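Local coordinates for protein alpha-Amylase (Thermotoga maritima, PDB 2B5D) that belongs to glycoside hydrolase family 57 and couples a largely parallel beta-sheet domain to a predominantly helical C-terminal region, at residues H12-H17 and S461-F466; R52-I57 and V380-V385; N143-F148 and N160-V165; G191-L196 and T228-F233; V448-L453 and I518-M523. All coordinates share one frame; numbering follows the deposited sequence.

Interaction 1 of 5, residues H12-H17 and S461-F466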
# COMPACT_ATOMS: atom_id res chain seq x y z
N HIS A 12 21.45 -17.60 13.61
CA HIS A 12 21.30 -17.29 12.21
C HIS A 12 20.74 -15.88 12.00
O HIS A 12 19.85 -15.45 12.74
CB HIS A 12 20.32 -18.28 11.58
CG HIS A 12 20.03 -17.98 10.14
ND1 HIS A 12 18.79 -17.62 9.68
CD2 HIS A 12 20.86 -17.94 9.07
CE1 HIS A 12 18.84 -17.42 8.38
NE2 HIS A 12 20.09 -17.62 7.98
N LEU A 13 21.26 -15.18 11.01
CA LEU A 13 20.59 -14.03 10.40
C LEU A 13 20.73 -14.11 8.90
O LEU A 13 21.76 -14.61 8.41
CB LEU A 13 21.14 -12.70 10.94
CG LEU A 13 20.77 -12.41 12.42
CD1 LEU A 13 21.59 -11.28 13.04
CD2 LEU A 13 19.26 -12.14 12.51
N PRO A 14 19.69 -13.66 8.16
CA PRO A 14 19.76 -13.56 6.70
C PRO A 14 20.93 -12.64 6.26
O PRO A 14 21.41 -11.78 7.04
CB PRO A 14 18.43 -12.97 6.29
CG PRO A 14 17.75 -12.46 7.64
CD PRO A 14 18.39 -13.22 8.73
N TYR A 15 21.47 -12.88 5.07
CA TYR A 15 22.52 -11.98 4.55
C TYR A 15 21.80 -10.70 4.12
O TYR A 15 20.98 -10.71 3.21
CB TYR A 15 23.26 -12.61 3.36
CG TYR A 15 24.42 -11.81 2.83
CD1 TYR A 15 24.30 -11.10 1.64
CD2 TYR A 15 25.65 -11.78 3.50
CE1 TYR A 15 25.35 -10.36 1.14
CE2 TYR A 15 26.73 -11.03 2.99
CZ TYR A 15 26.54 -10.33 1.82
OH TYR A 15 27.55 -9.58 1.28
N VAL A 16 22.11 -9.63 4.83
CA VAL A 16 21.58 -8.31 4.57
C VAL A 16 22.79 -7.42 4.48
O VAL A 16 23.44 -7.09 5.50
CB VAL A 16 20.64 -7.84 5.68
CG1 VAL A 16 20.46 -6.31 5.60
CG2 VAL A 16 19.27 -8.57 5.58
N HIS A 17 23.15 -7.09 3.26
CA HIS A 17 24.30 -6.24 3.08
C HIS A 17 23.94 -5.14 2.10
O HIS A 17 23.68 -5.38 0.92
CB HIS A 17 25.50 -7.08 2.66
CG HIS A 17 26.77 -6.30 2.51
ND1 HIS A 17 27.50 -6.30 1.34
CD2 HIS A 17 27.47 -5.55 3.39
CE1 HIS A 17 28.59 -5.57 1.50
NE2 HIS A 17 28.59 -5.10 2.74
N SER A 461 16.91 -18.18 0.48
CA SER A 461 16.75 -17.92 1.91
C SER A 461 15.32 -18.16 2.39
O SER A 461 14.37 -17.60 1.82
CB SER A 461 17.15 -16.49 2.24
OG SER A 461 18.46 -16.21 1.79
N SER A 462 15.18 -19.02 3.41
CA SER A 462 13.87 -19.41 3.95
C SER A 462 13.22 -18.22 4.67
O SER A 462 12.00 -18.01 4.63
CB SER A 462 13.98 -20.59 4.93
OG SER A 462 14.77 -20.16 6.02
N ASP A 463 14.08 -17.48 5.36
CA ASP A 463 13.83 -16.11 5.81
C ASP A 463 12.91 -15.25 4.94
O ASP A 463 12.02 -14.58 5.49
CB ASP A 463 15.18 -15.38 5.97
CG ASP A 463 16.19 -16.21 6.73
OD1 ASP A 463 16.12 -16.21 7.97
OD2 ASP A 463 17.03 -16.88 6.09
N TRP A 464 13.12 -15.25 3.61
CA TRP A 464 12.23 -14.49 2.70
C TRP A 464 10.93 -15.19 2.32
O TRP A 464 10.22 -14.70 1.43
CB TRP A 464 12.90 -14.09 1.38
CG TRP A 464 14.34 -13.71 1.35
CD1 TRP A 464 15.26 -14.07 0.39
CD2 TRP A 464 15.03 -12.86 2.29
NE1 TRP A 464 16.49 -13.52 0.69
CE2 TRP A 464 16.38 -12.78 1.85
CE3 TRP A 464 14.65 -12.17 3.46
CZ2 TRP A 464 17.34 -12.03 2.53
CZ3 TRP A 464 15.60 -11.44 4.13
CH2 TRP A 464 16.94 -11.36 3.66
N ALA A 465 10.61 -16.32 2.96
CA ALA A 465 9.55 -17.21 2.44
C ALA A 465 8.44 -17.55 3.45
O ALA A 465 7.25 -17.47 3.15
CB ALA A 465 10.18 -18.51 1.85
N PHE A 466 8.87 -17.97 4.64
CA PHE A 466 8.00 -18.23 5.78
C PHE A 466 8.95 -17.97 6.93
O PHE A 466 9.42 -18.90 7.60
O HOH W 1 19.54 -17.00 4.97
O HOH W 2 20.45 -15.33 3.48

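Interaction 2 of 5, residues R52-I57 and V380-V385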
# COMPACT_ATOMS: atom_id res chain seq x y z
N ARG A 52 29.30 -27.01 28.55
CA ARG A 52 29.26 -27.71 27.26
C ARG A 52 28.06 -27.21 26.47
O ARG A 52 26.93 -27.23 26.96
CB ARG A 52 29.15 -29.23 27.42
CG ARG A 52 30.34 -29.96 28.00
CD ARG A 52 31.60 -29.73 27.21
NE ARG A 52 32.65 -30.57 27.74
CZ ARG A 52 33.51 -30.21 28.69
NH1 ARG A 52 34.40 -31.08 29.11
NH2 ARG A 52 33.48 -28.99 29.21
N LEU A 53 28.30 -26.79 25.23
CA LEU A 53 27.25 -26.20 24.40
C LEU A 53 27.55 -26.43 22.93
O LEU A 53 28.70 -26.32 22.48
CB LEU A 53 27.10 -24.70 24.70
CG LEU A 53 26.18 -23.83 23.83
CD1 LEU A 53 24.74 -24.07 24.18
CD2 LEU A 53 26.55 -22.32 23.87
N THR A 54 26.50 -26.78 22.20
CA THR A 54 26.52 -26.88 20.76
C THR A 54 25.72 -25.75 20.12
O THR A 54 24.65 -25.39 20.58
CB THR A 54 25.95 -28.25 20.31
OG1 THR A 54 26.45 -29.28 21.19
CG2 THR A 54 26.33 -28.56 18.88
N MET A 55 26.24 -25.19 19.04
CA MET A 55 25.53 -24.12 18.34
C MET A 55 25.85 -24.15 16.85
O MET A 55 26.85 -24.67 16.44
CB MET A 55 25.86 -22.73 18.95
CG MET A 55 27.29 -22.31 18.76
SD MET A 55 27.72 -20.74 19.53
CE MET A 55 26.77 -19.53 18.58
N SER A 56 24.93 -23.62 16.07
CA SER A 56 25.15 -23.30 14.67
C SER A 56 25.58 -21.85 14.61
O SER A 56 25.14 -21.02 15.44
CB SER A 56 23.83 -23.44 13.90
OG SER A 56 22.91 -22.45 14.32
N ILE A 57 26.48 -21.55 13.67
CA ILE A 57 26.68 -20.20 13.19
C ILE A 57 26.56 -20.35 11.69
O ILE A 57 27.46 -20.93 11.05
CB ILE A 57 28.02 -19.62 13.62
CG1 ILE A 57 28.17 -19.77 15.14
CG2 ILE A 57 28.10 -18.13 13.20
CD1 ILE A 57 29.43 -19.19 15.72
N VAL A 380 26.67 -32.13 27.85
CA VAL A 380 27.45 -32.72 26.74
C VAL A 380 27.33 -31.85 25.49
O VAL A 380 26.36 -31.11 25.34
CB VAL A 380 26.98 -34.18 26.40
CG1 VAL A 380 27.11 -35.10 27.63
CG2 VAL A 380 25.52 -34.23 25.86
N THR A 381 28.31 -31.90 24.60
CA THR A 381 28.13 -31.33 23.25
C THR A 381 27.75 -32.51 22.38
O THR A 381 27.90 -33.65 22.79
CB THR A 381 29.40 -30.69 22.70
OG1 THR A 381 30.31 -31.74 22.33
CG2 THR A 381 30.03 -29.75 23.70
N ALA A 382 27.30 -32.25 21.17
CA ALA A 382 26.83 -33.32 20.31
C ALA A 382 27.99 -34.19 19.77
O ALA A 382 27.83 -35.38 19.52
CB ALA A 382 26.03 -32.74 19.20
N SER A 383 29.16 -33.59 19.59
CA SER A 383 30.29 -34.35 19.09
C SER A 383 30.86 -35.24 20.22
O SER A 383 31.30 -36.35 19.95
CB SER A 383 31.36 -33.42 18.57
OG SER A 383 31.59 -32.45 19.57
N GLU A 384 30.81 -34.80 21.49
CA GLU A 384 31.11 -35.70 22.62
C GLU A 384 30.23 -36.94 22.61
O GLU A 384 30.71 -38.05 22.83
CB GLU A 384 30.92 -35.02 23.95
CG GLU A 384 32.09 -34.22 24.40
CD GLU A 384 31.75 -33.35 25.59
OE1 GLU A 384 30.53 -33.26 25.92
OE2 GLU A 384 32.68 -32.74 26.19
N VAL A 385 28.94 -36.77 22.37
CA VAL A 385 28.11 -37.95 22.38
C VAL A 385 28.35 -38.94 21.24
O VAL A 385 28.32 -40.13 21.47
CB VAL A 385 26.61 -37.74 22.82
CG1 VAL A 385 26.29 -36.28 23.19
CG2 VAL A 385 25.59 -38.43 21.89
O HOH W 3 34.22 -34.42 28.25
O HOH W 4 25.56 -29.19 23.71

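Interaction 3 of 5, residues N143-F148 and N160-V165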
# COMPACT_ATOMS: atom_id res chain seq x y z
N ASN A 143 23.12 -25.27 5.87
CA ASN A 143 23.18 -25.09 4.42
C ASN A 143 23.43 -23.62 4.03
O ASN A 143 23.20 -22.70 4.86
CB ASN A 143 21.98 -25.71 3.68
CG ASN A 143 20.63 -25.47 4.35
OD1 ASN A 143 20.41 -25.84 5.50
ND2 ASN A 143 19.70 -24.98 3.58
N ALA A 144 23.93 -23.36 2.80
CA ALA A 144 24.71 -22.12 2.56
C ALA A 144 23.84 -20.88 2.82
O ALA A 144 24.32 -19.83 3.27
CB ALA A 144 25.23 -22.07 1.10
N THR A 145 22.57 -21.02 2.51
CA THR A 145 21.73 -19.87 2.53
C THR A 145 20.50 -20.06 3.43
O THR A 145 19.61 -19.22 3.40
CB THR A 145 21.49 -19.46 1.06
OG1 THR A 145 22.01 -18.15 0.84
CG2 THR A 145 20.14 -19.63 0.56
N HIS A 146 20.46 -21.16 4.20
CA HIS A 146 19.36 -21.47 5.13
C HIS A 146 18.10 -21.62 4.29
O HIS A 146 16.99 -21.22 4.69
CB HIS A 146 19.23 -20.36 6.17
CG HIS A 146 18.52 -20.75 7.43
ND1 HIS A 146 17.14 -20.64 7.58
CD2 HIS A 146 19.00 -21.16 8.64
CE1 HIS A 146 16.81 -21.01 8.81
NE2 HIS A 146 17.92 -21.32 9.47
N ALA A 147 18.27 -22.17 3.09
CA ALA A 147 17.12 -22.58 2.31
C ALA A 147 16.45 -23.79 2.95
O ALA A 147 17.11 -24.63 3.56
CB ALA A 147 17.56 -22.92 0.82
N PHE A 148 15.15 -23.92 2.75
CA PHE A 148 14.42 -25.02 3.30
C PHE A 148 14.53 -26.13 2.27
O PHE A 148 13.82 -26.11 1.28
CB PHE A 148 12.97 -24.59 3.55
CG PHE A 148 12.07 -25.67 4.05
CD1 PHE A 148 11.01 -26.08 3.28
CD2 PHE A 148 12.21 -26.19 5.33
CE1 PHE A 148 10.12 -27.07 3.73
CE2 PHE A 148 11.32 -27.17 5.81
CZ PHE A 148 10.27 -27.61 4.98
N ASN A 160 22.50 -30.15 -2.79
CA ASN A 160 23.83 -30.63 -2.42
C ASN A 160 24.81 -29.44 -2.45
O ASN A 160 25.73 -29.34 -1.62
CB ASN A 160 24.20 -31.83 -3.35
CG ASN A 160 25.56 -32.51 -3.00
OD1 ASN A 160 26.07 -32.39 -1.90
ND2 ASN A 160 26.15 -33.20 -3.98
N ALA A 161 24.63 -28.52 -3.41
CA ALA A 161 25.39 -27.27 -3.47
C ALA A 161 25.11 -26.37 -2.29
O ALA A 161 26.07 -25.81 -1.67
CB ALA A 161 25.07 -26.53 -4.77
N GLN A 162 23.82 -26.22 -1.93
CA GLN A 162 23.54 -25.63 -0.59
C GLN A 162 24.37 -26.21 0.52
O GLN A 162 25.00 -25.47 1.29
CB GLN A 162 22.05 -25.72 -0.22
CG GLN A 162 21.20 -24.65 -0.87
CD GLN A 162 21.25 -23.31 -0.15
OE1 GLN A 162 21.39 -23.26 1.09
NE2 GLN A 162 21.10 -22.20 -0.94
N ILE A 163 24.43 -27.54 0.61
CA ILE A 163 25.27 -28.20 1.68
C ILE A 163 26.76 -27.93 1.54
O ILE A 163 27.42 -27.50 2.53
CB ILE A 163 25.04 -29.75 1.70
CG1 ILE A 163 23.61 -30.04 2.20
CG2 ILE A 163 26.09 -30.44 2.56
CD1 ILE A 163 22.96 -31.19 1.51
N THR A 164 27.31 -28.22 0.33
CA THR A 164 28.75 -28.07 0.13
C THR A 164 29.26 -26.70 0.33
O THR A 164 30.37 -26.49 0.88
CB THR A 164 29.19 -28.51 -1.34
OG1 THR A 164 28.83 -29.87 -1.54
CG2 THR A 164 30.63 -28.33 -1.53
N VAL A 165 28.49 -25.71 -0.17
CA VAL A 165 28.89 -24.33 0.01
C VAL A 165 28.95 -23.93 1.49
O VAL A 165 29.94 -23.31 1.92
CB VAL A 165 28.10 -23.36 -0.91
CG1 VAL A 165 28.44 -21.88 -0.60
CG2 VAL A 165 28.44 -23.66 -2.40

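Interaction 4 of 5, residues G191-L196 and T228-F233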
# COMPACT_ATOMS: atom_id res chain seq x y z
N GLY A 191 16.69 -39.49 2.11
CA GLY A 191 17.71 -39.47 1.08
C GLY A 191 18.71 -38.39 1.33
O GLY A 191 19.87 -38.51 0.90
N LEU A 192 18.31 -37.34 2.05
CA LEU A 192 19.19 -36.18 2.30
C LEU A 192 20.39 -36.55 3.11
O LEU A 192 21.37 -35.85 3.12
CB LEU A 192 18.40 -35.08 3.10
CG LEU A 192 18.52 -33.57 2.88
CD1 LEU A 192 18.23 -32.71 4.11
CD2 LEU A 192 19.73 -33.09 2.18
N ASP A 193 20.28 -37.58 3.93
CA ASP A 193 21.45 -38.09 4.73
C ASP A 193 22.60 -38.55 3.81
O ASP A 193 23.82 -38.34 4.11
CB ASP A 193 21.00 -39.25 5.63
CG ASP A 193 20.17 -40.30 4.87
OD1 ASP A 193 20.40 -41.50 5.00
OD2 ASP A 193 19.28 -39.95 4.12
N LEU A 194 22.24 -39.15 2.69
CA LEU A 194 23.28 -39.49 1.65
C LEU A 194 24.23 -38.34 1.25
O LEU A 194 25.47 -38.48 1.34
CB LEU A 194 22.57 -40.05 0.46
CG LEU A 194 22.14 -41.52 0.49
CD1 LEU A 194 22.65 -42.41 1.61
CD2 LEU A 194 20.69 -41.73 0.12
N TYR A 195 23.64 -37.15 0.95
CA TYR A 195 24.40 -35.95 0.55
C TYR A 195 25.20 -35.44 1.69
O TYR A 195 26.26 -34.83 1.50
CB TYR A 195 23.47 -34.85 0.01
CG TYR A 195 22.85 -35.20 -1.32
CD1 TYR A 195 21.48 -35.37 -1.44
CD2 TYR A 195 23.65 -35.41 -2.47
CE1 TYR A 195 20.91 -35.76 -2.66
CE2 TYR A 195 23.06 -35.77 -3.72
CZ TYR A 195 21.73 -35.95 -3.79
OH TYR A 195 21.15 -36.32 -4.98
N LEU A 196 24.72 -35.68 2.89
CA LEU A 196 25.44 -35.25 4.09
C LEU A 196 26.64 -36.13 4.25
O LEU A 196 27.72 -35.65 4.62
CB LEU A 196 24.53 -35.34 5.36
CG LEU A 196 23.71 -34.16 5.97
CD1 LEU A 196 23.75 -32.85 5.11
CD2 LEU A 196 22.24 -34.52 6.55
N THR A 228 21.96 -43.21 10.70
CA THR A 228 21.33 -43.67 9.42
C THR A 228 22.08 -44.86 8.79
O THR A 228 23.28 -45.04 9.07
CB THR A 228 21.31 -42.59 8.39
OG1 THR A 228 22.68 -42.15 8.18
CG2 THR A 228 20.40 -41.45 8.92
N PRO A 229 21.40 -45.66 7.95
CA PRO A 229 22.24 -46.69 7.29
C PRO A 229 23.59 -46.21 6.72
O PRO A 229 24.54 -47.00 6.74
CB PRO A 229 21.36 -47.27 6.18
CG PRO A 229 19.92 -47.10 6.69
CD PRO A 229 19.97 -45.77 7.56
N SER A 230 23.67 -44.93 6.27
CA SER A 230 24.82 -44.26 5.64
C SER A 230 25.92 -43.86 6.61
O SER A 230 26.99 -43.33 6.18
CB SER A 230 24.33 -43.00 4.91
OG SER A 230 22.97 -42.59 5.25
N GLY A 231 25.64 -44.08 7.91
CA GLY A 231 26.55 -43.73 9.04
C GLY A 231 26.45 -42.33 9.60
O GLY A 231 27.35 -41.85 10.38
N VAL A 232 25.39 -41.64 9.20
CA VAL A 232 25.20 -40.25 9.69
C VAL A 232 24.30 -40.30 10.96
O VAL A 232 23.24 -40.94 10.97
CB VAL A 232 24.71 -39.22 8.57
CG1 VAL A 232 24.72 -37.81 9.12
CG2 VAL A 232 25.63 -39.24 7.34
N PHE A 233 24.80 -39.72 12.03
CA PHE A 233 24.04 -39.65 13.30
C PHE A 233 22.95 -38.54 13.28
O PHE A 233 23.24 -37.42 12.86
CB PHE A 233 25.01 -39.37 14.44
CG PHE A 233 25.87 -40.53 14.80
CD1 PHE A 233 27.23 -40.55 14.45
CD2 PHE A 233 25.34 -41.62 15.51
CE1 PHE A 233 28.07 -41.64 14.84
CE2 PHE A 233 26.15 -42.73 15.86
CZ PHE A 233 27.52 -42.73 15.51

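Interaction 5 of 5, residues V448-L453 and I518-M523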
# COMPACT_ATOMS: atom_id res chain seq x y z
N VAL A 448 30.64 -14.16 -13.69
CA VAL A 448 29.22 -14.01 -13.96
C VAL A 448 28.44 -15.20 -13.42
O VAL A 448 27.37 -15.05 -12.79
CB VAL A 448 28.99 -13.81 -15.48
CG1 VAL A 448 27.53 -13.98 -15.90
CG2 VAL A 448 29.52 -12.41 -15.93
N LEU A 449 28.96 -16.38 -13.67
CA LEU A 449 28.33 -17.60 -13.24
C LEU A 449 28.37 -17.71 -11.71
O LEU A 449 27.39 -18.10 -11.08
CB LEU A 449 28.97 -18.78 -13.95
CG LEU A 449 28.46 -18.96 -15.39
CD1 LEU A 449 29.23 -20.06 -16.13
CD2 LEU A 449 26.95 -19.22 -15.49
N ASN A 450 29.49 -17.30 -11.12
CA ASN A 450 29.61 -17.25 -9.68
C ASN A 450 28.60 -16.30 -8.99
O ASN A 450 28.12 -16.59 -7.90
CB ASN A 450 31.02 -16.81 -9.29
CG ASN A 450 32.06 -17.92 -9.43
OD1 ASN A 450 33.24 -17.68 -9.17
ND2 ASN A 450 31.65 -19.11 -9.83
N GLN A 451 28.31 -15.16 -9.61
CA GLN A 451 27.34 -14.21 -9.06
C GLN A 451 25.92 -14.70 -9.34
O GLN A 451 25.04 -14.57 -8.49
CB GLN A 451 27.56 -12.77 -9.59
CG GLN A 451 26.86 -11.68 -8.76
CD GLN A 451 27.45 -11.55 -7.39
OE1 GLN A 451 28.66 -11.68 -7.21
NE2 GLN A 451 26.59 -11.28 -6.39
N MET A 452 25.71 -15.33 -10.47
CA MET A 452 24.41 -15.96 -10.65
C MET A 452 24.06 -16.94 -9.50
O MET A 452 22.94 -16.92 -8.97
CB MET A 452 24.30 -16.63 -12.00
CG MET A 452 24.14 -15.60 -13.10
SD MET A 452 24.43 -16.31 -14.75
CE MET A 452 22.87 -17.17 -15.07
N LEU A 453 25.03 -17.75 -9.07
CA LEU A 453 24.77 -18.76 -8.05
C LEU A 453 24.47 -18.11 -6.70
O LEU A 453 23.58 -18.56 -5.98
CB LEU A 453 25.92 -19.78 -7.93
CG LEU A 453 25.68 -20.98 -7.00
CD1 LEU A 453 24.42 -21.81 -7.42
CD2 LEU A 453 26.97 -21.86 -6.94
N ILE A 518 33.22 -18.86 -3.76
CA ILE A 518 32.33 -19.82 -4.40
C ILE A 518 32.85 -20.24 -5.80
O ILE A 518 33.66 -19.52 -6.43
CB ILE A 518 30.86 -19.28 -4.45
CG1 ILE A 518 29.82 -20.41 -4.43
CG2 ILE A 518 30.64 -18.36 -5.63
CD1 ILE A 518 28.34 -19.92 -4.44
N ASN A 519 32.37 -21.36 -6.29
CA ASN A 519 32.72 -21.80 -7.60
C ASN A 519 31.50 -22.36 -8.24
O ASN A 519 31.04 -23.36 -7.81
CB ASN A 519 33.74 -22.93 -7.51
CG ASN A 519 34.31 -23.34 -8.89
OD1 ASN A 519 33.57 -23.49 -9.90
ND2 ASN A 519 35.60 -23.56 -8.91
N PHE A 520 31.03 -21.78 -9.34
CA PHE A 520 29.75 -22.15 -9.93
C PHE A 520 29.72 -23.59 -10.30
O PHE A 520 28.64 -24.13 -10.57
CB PHE A 520 29.48 -21.30 -11.19
CG PHE A 520 30.35 -21.66 -12.39
CD1 PHE A 520 29.91 -22.57 -13.35
CD2 PHE A 520 31.63 -21.09 -12.54
CE1 PHE A 520 30.72 -22.92 -14.44
CE2 PHE A 520 32.45 -21.43 -13.63
CZ PHE A 520 31.98 -22.35 -14.56
N ARG A 521 30.92 -24.21 -10.38
CA ARG A 521 31.03 -25.62 -10.82
C ARG A 521 30.42 -26.65 -9.86
O ARG A 521 29.94 -27.74 -10.34
CB ARG A 521 32.44 -25.95 -11.34
CG ARG A 521 32.61 -25.51 -12.84
CD ARG A 521 34.06 -25.59 -13.38
NE ARG A 521 34.91 -24.59 -12.76
CZ ARG A 521 35.34 -23.47 -13.35
NH1 ARG A 521 35.07 -23.21 -14.62
NH2 ARG A 521 36.10 -22.62 -12.68
N VAL A 522 30.27 -26.28 -8.56
CA VAL A 522 29.38 -27.06 -7.65
C VAL A 522 28.09 -27.48 -8.31
O VAL A 522 27.53 -28.55 -7.98
CB VAL A 522 28.95 -26.36 -6.30
CG1 VAL A 522 29.90 -26.67 -5.14
CG2 VAL A 522 28.58 -24.86 -6.44
N MET A 523 27.57 -26.69 -9.23
CA MET A 523 26.23 -27.01 -9.82
C MET A 523 26.29 -28.00 -10.95
O MET A 523 25.26 -28.45 -11.48
CB MET A 523 25.52 -25.74 -10.29
CG MET A 523 25.16 -24.77 -9.13
SD MET A 523 23.93 -25.50 -8.02
CE MET A 523 22.44 -25.74 -9.06

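Interaction 1 of 5, residues H12-H17 and S461-F466
In the heart of the chain, the loop that follows strand 3-11 of the sheet brings H12, P14 and V16 against D463 and W464, which lie in the connection between helices 443-458 and 473-496. H12 and D463 reach toward each other tip to tip, with imidazole and carboxylate nearly coplanar, their planes 28° apart. What leads is a carbon: H12 CE1 stands 3.0 Å from D463 OD2 and equally near OD1, so the carboxylate straddles the ring C-H, while H12 ND1 and D463 OD1 are not hydrogen-bonded. Water 1 makes the polar link instead, 3.1 Å from H12 NE2 and donating to D463 OD2 at 2.8 Å. Farther along, P14 CB presses obliquely on the W464 indole, 3.4 Å from CH2. Y15 O lies at the edge of the same ring, in its plane, and V16 CG2 also comes up to that edge. A second water takes the N-H of Y15 at 3.1 Å and pairs with S461 OG at 2.8 Å. Elsewhere the H12 ring stacks on H146, and S462 OG bonds to H146 O. Across this buried seam, then, the direct contacts are apolar packing and ring C-H groups against oxygens, with no direct hydrogen bond; hydrogen bonding between the two loops passes through ordered water.

Interaction 2 of 5, residues R52-I57 and V380-V385
R52, just ahead of strand 53-57, lays its side chain over V380 and T381 to meet E384. R52 CB packs 3.7 Å from V380 C, and its CD lies 3.8 Å from T381 CG2. A bend at chi2 (-57°) turns CD out of an extended course, and beyond it R52 NE donates to E384 OE2 at 2.7 Å, a salt bridge with an N-H...O angle of 158°. The carboxylate is met on its syn side, close to its plane, and the oxygen sits in the plane of the guanidinium, although the two side chains cross at about a right angle. Water 3 donates to the same OE2, and R52 NH2 has a second acidic partner in D50. Strand 53-57 runs parallel to strand 3-11 in the family 57 sheet, and T381 is the N-cap of helix 382-388, which follows strand 377-379, another parallel partner of strand 3-11. T54 turns OG1 to this helix start: T54 OG1 accepts from A382 N at 3.1 Å, so a strand hydroxyl satisfies an N-H of the first helical turn, and the same oxygen lies 3.4 Å from T381 CA. Water 4 joins T54 OG1 to V380 O. From within the first turn, E384 OE1 takes the N-H of T381 at 2.9 Å, the nitrogen lying above the carboxylate plane, which leaves both oxygens of E384 engaged.

Interaction 3 of 5, residues N143-F148 and N160-V165
Q162 thrusts its side chain from helix 156-174 into the type I turn N143-H146, its amide steeply inclined to that of N143, with planes 74° apart. A bend at chi2 (-81°) turns CD toward the turn, and OE1 beyond it meets the turn's backbone. Q162 OE1 accepts from T145 N at 2.9 Å, the donor tilted somewhat from the carbonyl plane, and at 3.5 Å it takes a weak bond from N143 ND2. N143 ND2 is held more firmly by A147 O, 2.6 Å away, in the carbonyl plane on a lone pair, which ties the first residue of the turn to the residue just after it. The other end of the Q162 amide is also in close contact: NE2 lies 3.1 Å from T145 CG2, as the two side chains cross obliquely, and A147 CB rests 3.8 Å from Q162 CD. The helix backbone adds a weak bond from A144 N to Q162 O. A144 points its methyl at the helix, touching V165 CG1 at 3.6 Å. The contact thus closes a short beta-alpha unit, folding the loop after strand 137-142 onto the helix that follows. F457 of helix 443-458 covers A144, Q162 and V165, Q460 takes the amide NH2 of Q162, and I163 faces helix 192-198.

Interaction 4 of 5, residues G191-L196 and T228-F233
D193, on the first turn of helix 192-198, points its carboxylate into the type I turn T228-G231, and the close part of the contact gathers round it. D193 OD1 lies 2.8 Å from S230 OG and 3.7 Å from T228 CB, while D193 CB stands 4.0 Å from T228 CG2. Chi1 of 48° sets D193 CG between the backbone N and the carbonyl carbon; OD2 takes a weak bond from G191 N and hydrogen-bonds with Y188 OH. The hydroxyl of T228 links across the turn: T228 OG1 accepts from V232 N, just past it, at 2.9 Å and shares a hydrogen bond with S230 OG. Beyond the turn, V232 lies over the helix backbone, its CG2 3.8 Å from D193 O. Packing thins out from there, since L196 CB and V232 CG1 approach only to 4.5 Å. The outer side is open to solvent: L194 is exposed and touches the serine only with CD1, 3.7 Å from S230 OG, and L194, P229 and S230 all touch a neighbouring molecule in the crystal. Inward the helix is better covered, as L192 and Y195 pack on helix 156-174. L196 and V232 both rest on F204 of strand 203-206, and the turn itself joins strand 226-227 to its antiparallel partner 233-236.

Interaction 5 of 5, residues V448-L453 and I518-M523
The F520 ring is sandwiched between the aliphatic parts of two side chains: L449 from helix 443-458 lies over one face, and CG of its own neighbour R521 over the other. L449 CD1 makes a CH-pi contact 3.8 Å from the ring centroid, only 18° off the normal. The setting is the helical C-terminal region, where a 3-10 turn beginning at F520 packs across the flank of helix 443-458. Chi1 of 72° sets F520 CG between the backbone N and the carbonyl carbon, where L449 CB touches it at 3.6 Å. N450 meets the rim of the ring with the end of its side chain, and its CB stands 4.0 Å from I518 CG2. The second focus is L453, which buries more surface here than any other residue of the two segments. Its branches divide the work: L453 CD1 reaches M523 CG at 3.5 Å, while CD2 meets both I518 and V522. These pairs are closer than ordinary carbon contacts, a sign of dense apolar packing. Outside the contact, R521 forms a salt bridge with E446 of helix 443-458, and I518, V522 and M523 also pack on helix 156-174. L453 CD2 is 3.4 Å from I518 CD1, and equally close to V522 CG2.

How the interactions relate
Interaction 1 lies nearest the chain's centre, interactions 2 and 3 somewhat farther out, and interactions 4 and 5 about 25 Å from it; interaction 4 alone has an exposed residue at its margin. Helix 156-174 joins three of them: it carries one side of interaction 3, packs on the helix of interaction 4 through I163, and meets interaction 5 where A161 touches M523. Interactions 1 and 3 are joined by a probable hydrogen bond between S462 OG and H146 ND1. Chemistry varies with place: water bridging in 1, ionic and helix-start bonding at the sheet in 2, a buried amide in 3, hydroxyls and carboxylate in 4, and mainly apolar and ring packing in 5.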